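Local atomic coordinates of transcriptional regulator, LacI family (Burkholderia phymatum, PDB entry 2RGY), a protein that probably regulates transcription as a LacI-family repressor or activator, its periplasmic-binding-protein-like part likely sensing a small sugar-like effector. Residues K92-N97 with R253-Q258; G9-F14 with G70-S75; T248-R253 with W264-E269. All blocks are in the same frame, centred on the assembly; numbering follows the deposited sequence.

How the contacts relate
From the N terminus, contact 2 closes first: strand 10-14 leads through strand 40-44 and two helices to strand 70-73, its parallel neighbour in the five-stranded sheet. Contact 1 opens only after that, at strand 93-96 beside 70-73. The chain then builds most of the second sheet before helix 244-260 comes back to cover the first, closing a loop of 155 residues. Contact 3 crosses contact 1: it starts on the same helix, at 248-253, before contact 1 has closed, and ends in the loop 264-269 just beyond. They share Arg253, while Leu255 of contact 1 packs on Val72 of contact 2. Sheet, helix and outer loop are thus tied in layers.

Contact 1 of 3, residues K92-N97 with R253-Q258; sequences KMVFLN and RWLINQ
Trp254 O is gripped twice by Gln258, one helical turn on, by NE2 at 3.0 Å and more weakly by the backbone N, while the indole edge of Trp254 meets the carbonyl oxygen of Met93. Here helix 244-260 packs on the parallel sheet of the N-terminal subdomain in the periplasmic-binding-protein-like fold, running almost antiparallel to strand 93-96 (174°) with the short axes 8.5 Å apart. Val94 points from the strand at the helix, and its two methyls divide the work: CG1 lies 3.9 Å from Leu255 CD2, and CG2 approaches Trp254 CE3 at 4.0 Å. Leu255 CG stands anti to the backbone N (chi1 -175°). The other methyl of Leu255, CD1, rests 3.7 Å from Lys92 O. At the exposed end, the extended chain of Lys92 reaches out to the helix, where NZ makes a weak bond of 3.4 Å to Gln258 O. The Trp254 ring is bordered by polar groups in two ways. The amide NE2 of Gln258 sits over one face, near the rim, while at the edge and in the ring plane Met93 O comes within 3.6 Å of Trp254 CZ3.

Contact 2 of 3, residues G9-F14 with G70-S75; sequences GIIGLF and GVVVIS
Two torsions of Leu13 bring it to Val72: chi1 (166°) sets CG anti to the backbone N, and chi2 (62°) then places CD1 3.6 Å from Val72 CG1, a methyl that is itself anti to its own backbone N (chi1 179°). The second methyl of Val72, CG2, meets Ile11 CG2 at 3.9 Å, so one valine fits against two residues of the partner strand. The backbones form a parallel ladder at the centre of the Rossmann-like sheet. Gly12 N donates to Gly70 O at 2.7 Å, Gly12 O accepts from Val72 N at 2.7 Å, and Phe14 N continues to Val72 O at 2.9 Å. Gly12 is therefore held through both its N-H and its carbonyl. The last rung, Ile74 N to Phe14 O, is weak. Phe14 turns to the face opposite Leu13 and presents its ring edge to the 70-75 segment, with CD2 3.4 Å from Ile74 O and CE2 3.7 Å from Ser75 CB. Strands 40-44 and 93-96 flank the pair. Helices 21-36 and 244-260 pack over Ile11, Leu13 and Val72, while helix 52-65 lies against Phe14 and Val71 on the opposite face.

Contact 3 of 3, residues T248-R253 with W264-E269; sequences TQNAVR and WEIFRE
Arg253 lays its whole side chain across the indole of Trp264, beginning at CB, which touches both Trp264 CD1, at 3.7 Å, and Ile266 CD1. Helix 244-260 is here covered by the loop that leads on to strand 273-275, part of the chain's passage from the N-terminal to the C-terminal subdomain of this LacI-type fold. CG, set beside the backbone N (chi1 -76°), sits squarely over the five-membered ring in a CH-pi contact, 3.6 Å from its centroid. The chain stays extended to NE: CD passes 3.5 Å from Trp264 CD2, and NE lies over the same ring face while forming a salt bridge with Glu33. CZ then comes to 3.3 Å from Trp264 CZ3, the guanidinium flat on the indole with planes 6° apart, a stacked cation-pi pair. Gln249 NE2 lies over the other guanidinium face; two donors cannot bond, and Glu33, which accepts from both side chains, probably eases their closeness. At the tip, NH1 donates to a water in the guanidinium plane, 3.0 Å from the water oxygen.

That water joins the second half of the contact. Asn250, its ND2 tied back to Glu246 O, takes the N-H of Phe267 on OD1 at 3.0 Å in a nearly straight bond (170°), although the donor stands well above the amide plane. The water donates to the same OD1 at 2.9 Å, and its other hydrogen goes to Glu265 O, 2.6 Å from the water oxygen.

Contact 1 of 3, residues K92-N97 with R253-Q258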
ATOM      1  N   LYS A  92     -20.774  13.617  15.504  1.00 24.73           N
ATOM      2  CA  LYS A  92     -20.732  13.412  14.058  1.00 23.29           C
ATOM      3  C   LYS A  92     -19.542  12.550  13.646  1.00 22.18           C
ATOM      4  O   LYS A  92     -18.530  13.045  13.154  1.00 20.09           O
ATOM      5  CB  LYS A  92     -20.712  14.759  13.334  1.00 24.96           C
ATOM      6  CG  LYS A  92     -22.062  15.449  13.389  1.00 26.42           C
ATOM      7  CD  LYS A  92     -22.095  16.756  12.611  1.00 28.89           C
ATOM      8  CE  LYS A  92     -23.482  17.397  12.728  1.00 30.05           C
ATOM      9  NZ  LYS A  92     -23.615  18.723  12.018  1.00 31.17           N
HETATM   10  N   MSE A  93     -19.702  11.247  13.866  1.00 21.99           N
HETATM   11  CA  MSE A  93     -18.694  10.232  13.579  1.00 21.48           C
HETATM   12  C   MSE A  93     -19.326   9.053  12.865  1.00 19.02           C
HETATM   13  O   MSE A  93     -20.515   8.794  13.012  1.00 18.82           O
HETATM   14  CB  MSE A  93     -18.103   9.669  14.873  1.00 21.06           C
HETATM   15  CG  MSE A  93     -17.088  10.528  15.598  1.00 28.71           C
HETATM   16 SE   MSE A  93     -16.477   9.617  17.055  1.00 26.95          SE
HETATM   17  CE  MSE A  93     -15.334   8.597  16.396  1.00 27.29           C
ATOM     18  N   VAL A  94     -18.513   8.324  12.110  1.00 17.09           N
ATOM     19  CA  VAL A  94     -18.978   7.125  11.439  1.00 16.49           C
ATOM     20  C   VAL A  94     -17.894   6.065  11.673  1.00 18.69           C
ATOM     21  O   VAL A  94     -16.695   6.373  11.661  1.00 17.83           O
ATOM     22  CB  VAL A  94     -19.224   7.356   9.920  1.00 16.11           C
ATOM     23  CG1 VAL A  94     -17.922   7.643   9.193  1.00 13.95           C
ATOM     24  CG2 VAL A  94     -19.914   6.136   9.322  1.00 15.70           C
ATOM     25  N   PHE A  95     -18.319   4.828  11.907  1.00 18.39           N
ATOM     26  CA  PHE A  95     -17.404   3.728  12.179  1.00 19.72           C
ATOM     27  C   PHE A  95     -17.429   2.680  11.072  1.00 20.42           C
ATOM     28  O   PHE A  95     -18.489   2.193  10.700  1.00 20.79           O
ATOM     29  CB  PHE A  95     -17.783   3.069  13.502  1.00 20.69           C
ATOM     30  CG  PHE A  95     -17.771   4.009  14.660  1.00 22.86           C
ATOM     31  CD1 PHE A  95     -16.569   4.556  15.116  1.00 24.50           C
ATOM     32  CD2 PHE A  95     -18.959   4.375  15.285  1.00 24.78           C
ATOM     33  CE1 PHE A  95     -16.548   5.459  16.183  1.00 25.59           C
ATOM     34  CE2 PHE A  95     -18.959   5.278  16.351  1.00 26.62           C
ATOM     35  CZ  PHE A  95     -17.745   5.823  16.802  1.00 25.97           C
ATOM     36  N   LEU A  96     -16.256   2.325  10.558  1.00 20.87           N
ATOM     37  CA  LEU A  96     -16.161   1.331   9.497  1.00 20.88           C
ATOM     38  C   LEU A  96     -15.678  -0.015  10.047  1.00 22.06           C
ATOM     39  O   LEU A  96     -14.918  -0.069  11.015  1.00 20.40           O
ATOM     40  CB  LEU A  96     -15.176   1.796   8.423  1.00 20.59           C
ATOM     41  CG  LEU A  96     -15.102   3.292   8.110  1.00 22.16           C
ATOM     42  CD1 LEU A  96     -13.939   3.554   7.154  1.00 22.63           C
ATOM     43  CD2 LEU A  96     -16.412   3.762   7.527  1.00 20.09           C
ATOM     44  N   ASN A  97     -16.133  -1.094   9.418  1.00 22.80           N
ATOM     45  CA  ASN A  97     -15.743  -2.460   9.771  1.00 25.22           C
ATOM     46  C   ASN A  97     -16.011  -2.972  11.190  1.00 26.24           C
ATOM     47  O   ASN A  97     -15.411  -3.965  11.610  1.00 26.65           O
ATOM     48  CB  ASN A  97     -14.264  -2.669   9.434  1.00 25.90           C
ATOM     49  CG  ASN A  97     -13.961  -4.092   8.994  1.00 27.75           C
ATOM     50  OD1 ASN A  97     -14.714  -4.690   8.218  1.00 24.89           O
ATOM     51  ND2 ASN A  97     -12.840  -4.633   9.469  1.00 28.66           N
ATOM     52  N   ARG A 253     -20.573   9.146   2.686  1.00 17.27           N
ATOM     53  CA  ARG A 253     -21.710   9.919   2.185  1.00 17.01           C
ATOM     54  C   ARG A 253     -22.708  10.171   3.316  1.00 17.40           C
ATOM     55  O   ARG A 253     -23.245  11.272   3.445  1.00 17.57           O
ATOM     56  CB  ARG A 253     -22.393   9.183   1.034  1.00 17.13           C
ATOM     57  CG  ARG A 253     -21.613   9.280  -0.265  1.00 16.60           C
ATOM     58  CD  ARG A 253     -22.298   8.537  -1.396  1.00 19.77           C
ATOM     59  NE  ARG A 253     -21.617   8.780  -2.664  1.00 20.83           N
ATOM     60  CZ  ARG A 253     -21.940   8.201  -3.814  1.00 23.49           C
ATOM     61  NH1 ARG A 253     -22.939   7.331  -3.864  1.00 21.05           N
ATOM     62  NH2 ARG A 253     -21.270   8.503  -4.914  1.00 25.04           N
ATOM     63  N   TRP A 254     -22.942   9.151   4.135  1.00 14.71           N
ATOM     64  CA  TRP A 254     -23.853   9.264   5.266  1.00 17.32           C
ATOM     65  C   TRP A 254     -23.372  10.392   6.172  1.00 18.32           C
ATOM     66  O   TRP A 254     -24.161  11.230   6.607  1.00 17.74           O
ATOM     67  CB  TRP A 254     -23.881   7.959   6.061  1.00 15.69           C
ATOM     68  CG  TRP A 254     -24.807   7.992   7.239  1.00 16.76           C
ATOM     69  CD1 TRP A 254     -26.165   7.843   7.214  1.00 17.47           C
ATOM     70  CD2 TRP A 254     -24.450   8.206   8.613  1.00 17.10           C
ATOM     71  NE1 TRP A 254     -26.676   7.948   8.490  1.00 19.01           N
ATOM     72  CE2 TRP A 254     -25.642   8.174   9.367  1.00 18.69           C
ATOM     73  CE3 TRP A 254     -23.235   8.424   9.283  1.00 16.55           C
ATOM     74  CZ2 TRP A 254     -25.660   8.353  10.764  1.00 17.44           C
ATOM     75  CZ3 TRP A 254     -23.250   8.601  10.675  1.00 15.98           C
ATOM     76  CH2 TRP A 254     -24.455   8.564  11.395  1.00 17.94           C
ATOM     77  N   LEU A 255     -22.066  10.412   6.431  1.00 16.86           N
ATOM     78  CA  LEU A 255     -21.465  11.431   7.283  1.00 17.71           C
ATOM     79  C   LEU A 255     -21.580  12.815   6.646  1.00 17.78           C
ATOM     80  O   LEU A 255     -21.884  13.796   7.319  1.00 18.32           O
ATOM     81  CB  LEU A 255     -19.995  11.082   7.540  1.00 16.92           C
ATOM     82  CG  LEU A 255     -19.219  11.976   8.507  1.00 18.18           C
ATOM     83  CD1 LEU A 255     -19.896  11.942   9.872  1.00 18.87           C
ATOM     84  CD2 LEU A 255     -17.770  11.507   8.601  1.00 14.41           C
ATOM     85  N   ILE A 256     -21.346  12.890   5.345  1.00 16.75           N
ATOM     86  CA  ILE A 256     -21.431  14.160   4.643  1.00 18.02           C
ATOM     87  C   ILE A 256     -22.863  14.714   4.706  1.00 17.62           C
ATOM     88  O   ILE A 256     -23.055  15.921   4.852  1.00 18.89           O
ATOM     89  CB  ILE A 256     -20.918  14.006   3.177  1.00 18.38           C
ATOM     90  CG1 ILE A 256     -19.396  13.766   3.205  1.00 18.00           C
ATOM     91  CG2 ILE A 256     -21.242  15.246   2.359  1.00 17.38           C
ATOM     92  CD1 ILE A 256     -18.747  13.577   1.841  1.00 18.12           C
ATOM     93  N   ASN A 257     -23.861  13.834   4.638  1.00 18.03           N
ATOM     94  CA  ASN A 257     -25.262  14.256   4.736  1.00 19.88           C
ATOM     95  C   ASN A 257     -25.479  15.003   6.060  1.00 21.23           C
ATOM     96  O   ASN A 257     -26.014  16.112   6.094  1.00 22.10           O
ATOM     97  CB  ASN A 257     -26.200  13.040   4.707  1.00 19.60           C
ATOM     98  CG  ASN A 257     -26.422  12.487   3.310  1.00 20.89           C
ATOM     99  OD1 ASN A 257     -27.127  11.491   3.136  1.00 22.13           O
ATOM    100  ND2 ASN A 257     -25.832  13.128   2.311  1.00 16.83           N
ATOM    101  N   GLN A 258     -25.055  14.374   7.150  1.00 23.34           N
ATOM    102  CA  GLN A 258     -25.208  14.938   8.485  1.00 25.22           C
ATOM    103  C   GLN A 258     -24.424  16.237   8.670  1.00 24.71           C
ATOM    104  O   GLN A 258     -24.896  17.160   9.338  1.00 25.68           O
ATOM    105  CB  GLN A 258     -24.731  13.934   9.540  1.00 26.89           C
ATOM    106  CG  GLN A 258     -24.934  12.467   9.197  1.00 31.01           C
ATOM    107  CD  GLN A 258     -26.393  12.059   9.145  1.00 33.65           C
ATOM    108  OE1 GLN A 258     -27.126  12.213  10.123  1.00 34.62           O
ATOM    109  NE2 GLN A 258     -26.821  11.515   8.004  1.00 32.33           N
TER

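Contact 2 of 3, residues G9-F14 with G70-S75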
ATOM      1  N   GLY A   9     -14.968  22.804   7.118  1.00 20.46           N
ATOM      2  CA  GLY A   9     -14.871  22.248   5.779  1.00 20.80           C
ATOM      3  C   GLY A   9     -13.912  21.070   5.685  1.00 21.32           C
ATOM      4  O   GLY A   9     -13.423  20.745   4.601  1.00 21.61           O
ATOM      5  N   ILE A  10     -13.640  20.437   6.825  1.00 20.37           N
ATOM      6  CA  ILE A  10     -12.736  19.288   6.877  1.00 19.73           C
ATOM      7  C   ILE A  10     -13.331  18.145   7.685  1.00 17.32           C
ATOM      8  O   ILE A  10     -13.927  18.355   8.743  1.00 16.87           O
ATOM      9  CB  ILE A  10     -11.385  19.620   7.565  1.00 22.14           C
ATOM     10  CG1 ILE A  10     -10.855  20.977   7.114  1.00 25.22           C
ATOM     11  CG2 ILE A  10     -10.371  18.542   7.250  1.00 24.65           C
ATOM     12  CD1 ILE A  10     -10.742  21.136   5.636  1.00 29.38           C
ATOM     13  N   ILE A  11     -13.161  16.933   7.182  1.00 16.17           N
ATOM     14  CA  ILE A  11     -13.621  15.759   7.890  1.00 16.99           C
ATOM     15  C   ILE A  11     -12.350  15.027   8.285  1.00 17.88           C
ATOM     16  O   ILE A  11     -11.402  14.966   7.509  1.00 18.27           O
ATOM     17  CB  ILE A  11     -14.527  14.876   6.995  1.00 18.54           C
ATOM     18  CG1 ILE A  11     -15.936  15.478   6.960  1.00 19.21           C
ATOM     19  CG2 ILE A  11     -14.571  13.444   7.521  1.00 18.70           C
ATOM     20  CD1 ILE A  11     -16.957  14.647   6.203  1.00 23.12           C
ATOM     21  N   GLY A  12     -12.302  14.516   9.507  1.00 18.55           N
ATOM     22  CA  GLY A  12     -11.112  13.809   9.943  1.00 18.82           C
ATOM     23  C   GLY A  12     -11.222  12.328   9.655  1.00 18.94           C
ATOM     24  O   GLY A  12     -12.324  11.792   9.637  1.00 20.11           O
ATOM     25  N   LEU A  13     -10.092  11.668   9.426  1.00 16.95           N
ATOM     26  CA  LEU A  13     -10.083  10.239   9.136  1.00 17.49           C
ATOM     27  C   LEU A  13      -8.964   9.501   9.861  1.00 15.70           C
ATOM     28  O   LEU A  13      -7.792   9.846   9.717  1.00 15.18           O
ATOM     29  CB  LEU A  13      -9.925  10.000   7.632  1.00 16.73           C
ATOM     30  CG  LEU A  13      -9.573   8.565   7.215  1.00 17.23           C
ATOM     31  CD1 LEU A  13     -10.678   7.602   7.626  1.00 17.13           C
ATOM     32  CD2 LEU A  13      -9.367   8.516   5.706  1.00 20.56           C
ATOM     33  N   PHE A  14      -9.321   8.490  10.641  1.00 15.75           N
ATOM     34  CA  PHE A  14      -8.304   7.707  11.322  1.00 16.65           C
ATOM     35  C   PHE A  14      -8.206   6.311  10.715  1.00 16.83           C
ATOM     36  O   PHE A  14      -9.215   5.633  10.522  1.00 16.88           O
ATOM     37  CB  PHE A  14      -8.598   7.540  12.807  1.00 14.85           C
ATOM     38  CG  PHE A  14      -7.651   6.593  13.490  1.00 17.37           C
ATOM     39  CD1 PHE A  14      -6.400   7.032  13.916  1.00 15.80           C
ATOM     40  CD2 PHE A  14      -7.986   5.243  13.653  1.00 17.34           C
ATOM     41  CE1 PHE A  14      -5.482   6.140  14.498  1.00 17.33           C
ATOM     42  CE2 PHE A  14      -7.081   4.339  14.231  1.00 17.88           C
ATOM     43  CZ  PHE A  14      -5.823   4.792  14.655  1.00 15.70           C
ATOM     44  N   GLY A  70     -16.639  16.332  10.906  1.00 20.17           N
ATOM     45  CA  GLY A  70     -17.047  14.957  11.131  1.00 18.01           C
ATOM     46  C   GLY A  70     -15.800  14.102  11.208  1.00 18.16           C
ATOM     47  O   GLY A  70     -14.740  14.515  10.738  1.00 17.25           O
ATOM     48  N   VAL A  71     -15.907  12.918  11.795  1.00 15.83           N
ATOM     49  CA  VAL A  71     -14.748  12.049  11.896  1.00 16.75           C
ATOM     50  C   VAL A  71     -15.064  10.622  11.459  1.00 16.84           C
ATOM     51  O   VAL A  71     -16.044  10.023  11.918  1.00 16.99           O
ATOM     52  CB  VAL A  71     -14.206  12.016  13.338  1.00 17.38           C
ATOM     53  CG1 VAL A  71     -12.966  11.136  13.398  1.00 19.88           C
ATOM     54  CG2 VAL A  71     -13.890  13.422  13.806  1.00 16.74           C
ATOM     55  N   VAL A  72     -14.241  10.100  10.552  1.00 14.63           N
ATOM     56  CA  VAL A  72     -14.395   8.738  10.057  1.00 14.56           C
ATOM     57  C   VAL A  72     -13.377   7.892  10.810  1.00 15.31           C
ATOM     58  O   VAL A  72     -12.191   8.219  10.857  1.00 17.58           O
ATOM     59  CB  VAL A  72     -14.110   8.637   8.544  1.00 14.36           C
ATOM     60  CG1 VAL A  72     -14.271   7.201   8.088  1.00 12.73           C
ATOM     61  CG2 VAL A  72     -15.059   9.550   7.766  1.00 13.51           C
ATOM     62  N   VAL A  73     -13.830   6.793  11.390  1.00 15.29           N
ATOM     63  CA  VAL A  73     -12.925   5.970  12.168  1.00 17.52           C
ATOM     64  C   VAL A  73     -12.968   4.482  11.889  1.00 15.98           C
ATOM     65  O   VAL A  73     -14.037   3.889  11.826  1.00 16.60           O
ATOM     66  CB  VAL A  73     -13.183   6.182  13.684  1.00 16.50           C
ATOM     67  CG1 VAL A  73     -12.298   5.271  14.504  1.00 18.39           C
ATOM     68  CG2 VAL A  73     -12.949   7.631  14.047  1.00 17.20           C
ATOM     69  N   ILE A  74     -11.790   3.893  11.700  1.00 18.66           N
ATOM     70  CA  ILE A  74     -11.678   2.454  11.506  1.00 19.51           C
ATOM     71  C   ILE A  74     -10.501   1.973  12.338  1.00 20.92           C
ATOM     72  O   ILE A  74      -9.388   2.475  12.207  1.00 20.49           O
ATOM     73  CB  ILE A  74     -11.462   2.037  10.028  1.00 19.66           C
ATOM     74  CG1 ILE A  74     -11.312   0.512   9.944  1.00 21.48           C
ATOM     75  CG2 ILE A  74     -10.244   2.706   9.449  1.00 18.44           C
ATOM     76  CD1 ILE A  74     -11.272  -0.029   8.521  1.00 22.28           C
ATOM     77  N   SER A  75     -10.765   1.012  13.213  1.00 22.12           N
ATOM     78  CA  SER A  75      -9.736   0.458  14.076  1.00 23.61           C
ATOM     79  C   SER A  75     -10.278  -0.780  14.754  1.00 23.44           C
ATOM     80  O   SER A  75     -11.412  -0.791  15.225  1.00 23.78           O
ATOM     81  CB  SER A  75      -9.325   1.480  15.138  1.00 24.94           C
ATOM     82  OG  SER A  75      -8.557   0.878  16.174  1.00 26.65           O
TER

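Contact 3 of 3, residues T248-R253 with W264-E269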
ATOM      1  N   THR A 248     -17.265   2.148   2.252  1.00 18.35           N
ATOM      2  CA  THR A 248     -16.595   3.392   2.605  1.00 18.80           C
ATOM      3  C   THR A 248     -17.319   4.560   1.928  1.00 18.41           C
ATOM      4  O   THR A 248     -17.611   5.575   2.552  1.00 18.42           O
ATOM      5  CB  THR A 248     -15.112   3.401   2.155  1.00 18.57           C
ATOM      6  OG1 THR A 248     -14.400   2.334   2.793  1.00 18.07           O
ATOM      7  CG2 THR A 248     -14.464   4.716   2.529  1.00 18.51           C
ATOM      8  N   GLN A 249     -17.603   4.413   0.644  1.00 18.12           N
ATOM      9  CA  GLN A 249     -18.290   5.454  -0.092  1.00 19.28           C
ATOM     10  C   GLN A 249     -19.598   5.817   0.614  1.00 18.15           C
ATOM     11  O   GLN A 249     -19.904   6.992   0.814  1.00 18.81           O
ATOM     12  CB  GLN A 249     -18.561   4.973  -1.521  1.00 19.96           C
ATOM     13  CG  GLN A 249     -19.402   5.917  -2.345  1.00 24.50           C
ATOM     14  CD  GLN A 249     -19.592   5.418  -3.756  1.00 26.43           C
ATOM     15  OE1 GLN A 249     -20.110   4.319  -3.981  1.00 29.14           O
ATOM     16  NE2 GLN A 249     -19.171   6.218  -4.719  1.00 30.18           N
ATOM     17  N   ASN A 250     -20.356   4.803   1.009  1.00 16.34           N
ATOM     18  CA  ASN A 250     -21.621   5.029   1.687  1.00 16.98           C
ATOM     19  C   ASN A 250     -21.461   5.531   3.127  1.00 17.74           C
ATOM     20  O   ASN A 250     -22.258   6.349   3.599  1.00 17.66           O
ATOM     21  CB  ASN A 250     -22.460   3.748   1.628  1.00 16.84           C
ATOM     22  CG  ASN A 250     -23.114   3.551   0.267  1.00 17.84           C
ATOM     23  OD1 ASN A 250     -24.163   4.136  -0.015  1.00 18.90           O
ATOM     24  ND2 ASN A 250     -22.485   2.751  -0.592  1.00 15.45           N
ATOM     25  N   ALA A 251     -20.433   5.061   3.823  1.00 16.12           N
ATOM     26  CA  ALA A 251     -20.190   5.504   5.186  1.00 16.50           C
ATOM     27  C   ALA A 251     -19.845   6.992   5.157  1.00 17.27           C
ATOM     28  O   ALA A 251     -20.343   7.770   5.961  1.00 17.10           O
ATOM     29  CB  ALA A 251     -19.033   4.713   5.804  1.00 17.27           C
ATOM     30  N   VAL A 252     -19.003   7.388   4.208  1.00 16.60           N
ATOM     31  CA  VAL A 252     -18.602   8.781   4.092  1.00 15.96           C
ATOM     32  C   VAL A 252     -19.745   9.666   3.589  1.00 17.52           C
ATOM     33  O   VAL A 252     -19.874  10.806   4.017  1.00 16.65           O
ATOM     34  CB  VAL A 252     -17.367   8.926   3.184  1.00 15.06           C
ATOM     35  CG1 VAL A 252     -17.014  10.389   3.013  1.00 16.21           C
ATOM     36  CG2 VAL A 252     -16.187   8.183   3.805  1.00 16.69           C
ATOM     37  N   ARG A 253     -20.573   9.146   2.686  1.00 17.27           N
ATOM     38  CA  ARG A 253     -21.710   9.919   2.185  1.00 17.01           C
ATOM     39  C   ARG A 253     -22.708  10.171   3.316  1.00 17.40           C
ATOM     40  O   ARG A 253     -23.245  11.272   3.445  1.00 17.57           O
ATOM     41  CB  ARG A 253     -22.393   9.183   1.034  1.00 17.13           C
ATOM     42  CG  ARG A 253     -21.613   9.280  -0.265  1.00 16.60           C
ATOM     43  CD  ARG A 253     -22.298   8.537  -1.396  1.00 19.77           C
ATOM     44  NE  ARG A 253     -21.617   8.780  -2.664  1.00 20.83           N
ATOM     45  CZ  ARG A 253     -21.940   8.201  -3.814  1.00 23.49           C
ATOM     46  NH1 ARG A 253     -22.939   7.331  -3.864  1.00 21.05           N
ATOM     47  NH2 ARG A 253     -21.270   8.503  -4.914  1.00 25.04           N
ATOM     48  N   TRP A 264     -27.576  12.341  -0.184  1.00 21.85           N
ATOM     49  CA  TRP A 264     -27.235  11.052  -0.766  1.00 22.04           C
ATOM     50  C   TRP A 264     -28.158   9.962  -0.257  1.00 23.49           C
ATOM     51  O   TRP A 264     -28.530   9.970   0.914  1.00 23.17           O
ATOM     52  CB  TRP A 264     -25.826  10.635  -0.343  1.00 21.94           C
ATOM     53  CG  TRP A 264     -24.707  11.436  -0.917  1.00 23.34           C
ATOM     54  CD1 TRP A 264     -23.906  12.327  -0.258  1.00 22.42           C
ATOM     55  CD2 TRP A 264     -24.198  11.342  -2.249  1.00 22.54           C
ATOM     56  NE1 TRP A 264     -22.920  12.786  -1.105  1.00 22.88           N
ATOM     57  CE2 TRP A 264     -23.078  12.197  -2.328  1.00 22.85           C
ATOM     58  CE3 TRP A 264     -24.581  10.614  -3.381  1.00 24.13           C
ATOM     59  CZ2 TRP A 264     -22.330  12.337  -3.506  1.00 24.07           C
ATOM     60  CZ3 TRP A 264     -23.835  10.756  -4.554  1.00 26.50           C
ATOM     61  CH2 TRP A 264     -22.724  11.609  -4.605  1.00 26.83           C
ATOM     62  N   GLU A 265     -28.530   9.020  -1.118  1.00 23.83           N
ATOM     63  CA  GLU A 265     -29.322   7.892  -0.655  1.00 25.22           C
ATOM     64  C   GLU A 265     -28.209   6.992  -0.138  1.00 23.91           C
ATOM     65  O   GLU A 265     -27.163   6.869  -0.782  1.00 23.13           O
ATOM     66  CB  GLU A 265     -30.069   7.204  -1.807  1.00 28.80           C
ATOM     67  CG  GLU A 265     -31.193   8.048  -2.397  1.00 34.54           C
ATOM     68  CD  GLU A 265     -31.988   7.307  -3.463  1.00 39.11           C
ATOM     69  OE1 GLU A 265     -31.421   7.020  -4.551  1.00 40.55           O
ATOM     70  OE2 GLU A 265     -33.179   7.012  -3.206  1.00 39.18           O
ATOM     71  N   ILE A 266     -28.419   6.378   1.018  1.00 23.51           N
ATOM     72  CA  ILE A 266     -27.399   5.522   1.621  1.00 22.25           C
ATOM     73  C   ILE A 266     -27.732   4.031   1.566  1.00 22.45           C
ATOM     74  O   ILE A 266     -28.828   3.624   1.942  1.00 22.07           O
ATOM     75  CB  ILE A 266     -27.176   5.927   3.094  1.00 21.09           C
ATOM     76  CG1 ILE A 266     -26.916   7.433   3.180  1.00 19.89           C
ATOM     77  CG2 ILE A 266     -26.008   5.153   3.690  1.00 23.11           C
ATOM     78  CD1 ILE A 266     -25.728   7.903   2.373  1.00 18.46           C
ATOM     79  N   PHE A 267     -26.779   3.225   1.095  1.00 21.55           N
ATOM     80  CA  PHE A 267     -26.953   1.770   1.011  1.00 21.69           C
ATOM     81  C   PHE A 267     -25.940   1.075   1.922  1.00 22.14           C
ATOM     82  O   PHE A 267     -24.764   1.451   1.955  1.00 21.14           O
ATOM     83  CB  PHE A 267     -26.806   1.315  -0.439  1.00 22.69           C
ATOM     84  CG  PHE A 267     -27.728   2.044  -1.377  1.00 26.02           C
ATOM     85  CD1 PHE A 267     -27.417   3.335  -1.814  1.00 25.80           C
ATOM     86  CD2 PHE A 267     -28.949   1.482  -1.750  1.00 27.14           C
ATOM     87  CE1 PHE A 267     -28.315   4.067  -2.607  1.00 27.69           C
ATOM     88  CE2 PHE A 267     -29.863   2.201  -2.546  1.00 28.50           C
ATOM     89  CZ  PHE A 267     -29.542   3.497  -2.974  1.00 27.81           C
ATOM     90  N   ARG A 268     -26.407   0.073   2.664  1.00 22.70           N
ATOM     91  CA  ARG A 268     -25.571  -0.652   3.628  1.00 24.17           C
ATOM     92  C   ARG A 268     -25.403  -2.147   3.361  1.00 26.04           C
ATOM     93  O   ARG A 268     -24.771  -2.852   4.156  1.00 25.84           O
ATOM     94  CB  ARG A 268     -26.161  -0.489   5.034  1.00 23.50           C
ATOM     95  CG  ARG A 268     -26.285   0.946   5.492  1.00 25.02           C
ATOM     96  CD  ARG A 268     -27.385   1.111   6.529  1.00 23.65           C
ATOM     97  NE  ARG A 268     -27.504   2.502   6.934  1.00 21.51           N
ATOM     98  CZ  ARG A 268     -26.619   3.125   7.701  1.00 23.66           C
ATOM     99  NH1 ARG A 268     -25.558   2.466   8.153  1.00 21.76           N
ATOM    100  NH2 ARG A 268     -26.775   4.413   7.985  1.00 22.77           N
ATOM    101  N   GLU A 269     -25.966  -2.636   2.262  1.00 26.83           N
ATOM    102  CA  GLU A 269     -25.884  -4.063   1.949  1.00 28.17           C
ATOM    103  C   GLU A 269     -25.182  -4.354   0.636  1.00 27.45           C
ATOM    104  O   GLU A 269     -25.644  -3.940  -0.427  1.00 26.24           O
ATOM    105  CB  GLU A 269     -27.289  -4.674   1.893  1.00 31.15           C
ATOM    106  CG  GLU A 269     -28.089  -4.543   3.194  1.00 38.37           C
ATOM    107  CD  GLU A 269     -27.361  -5.151   4.381  1.00 41.44           C
ATOM    108  OE1 GLU A 269     -26.835  -6.274   4.233  1.00 44.28           O
ATOM    109  OE2 GLU A 269     -27.309  -4.511   5.461  1.00 43.65           O
TER
HETATM  110  O   HOH W   1     -24.851   6.241  -1.888  1.00 23.33           O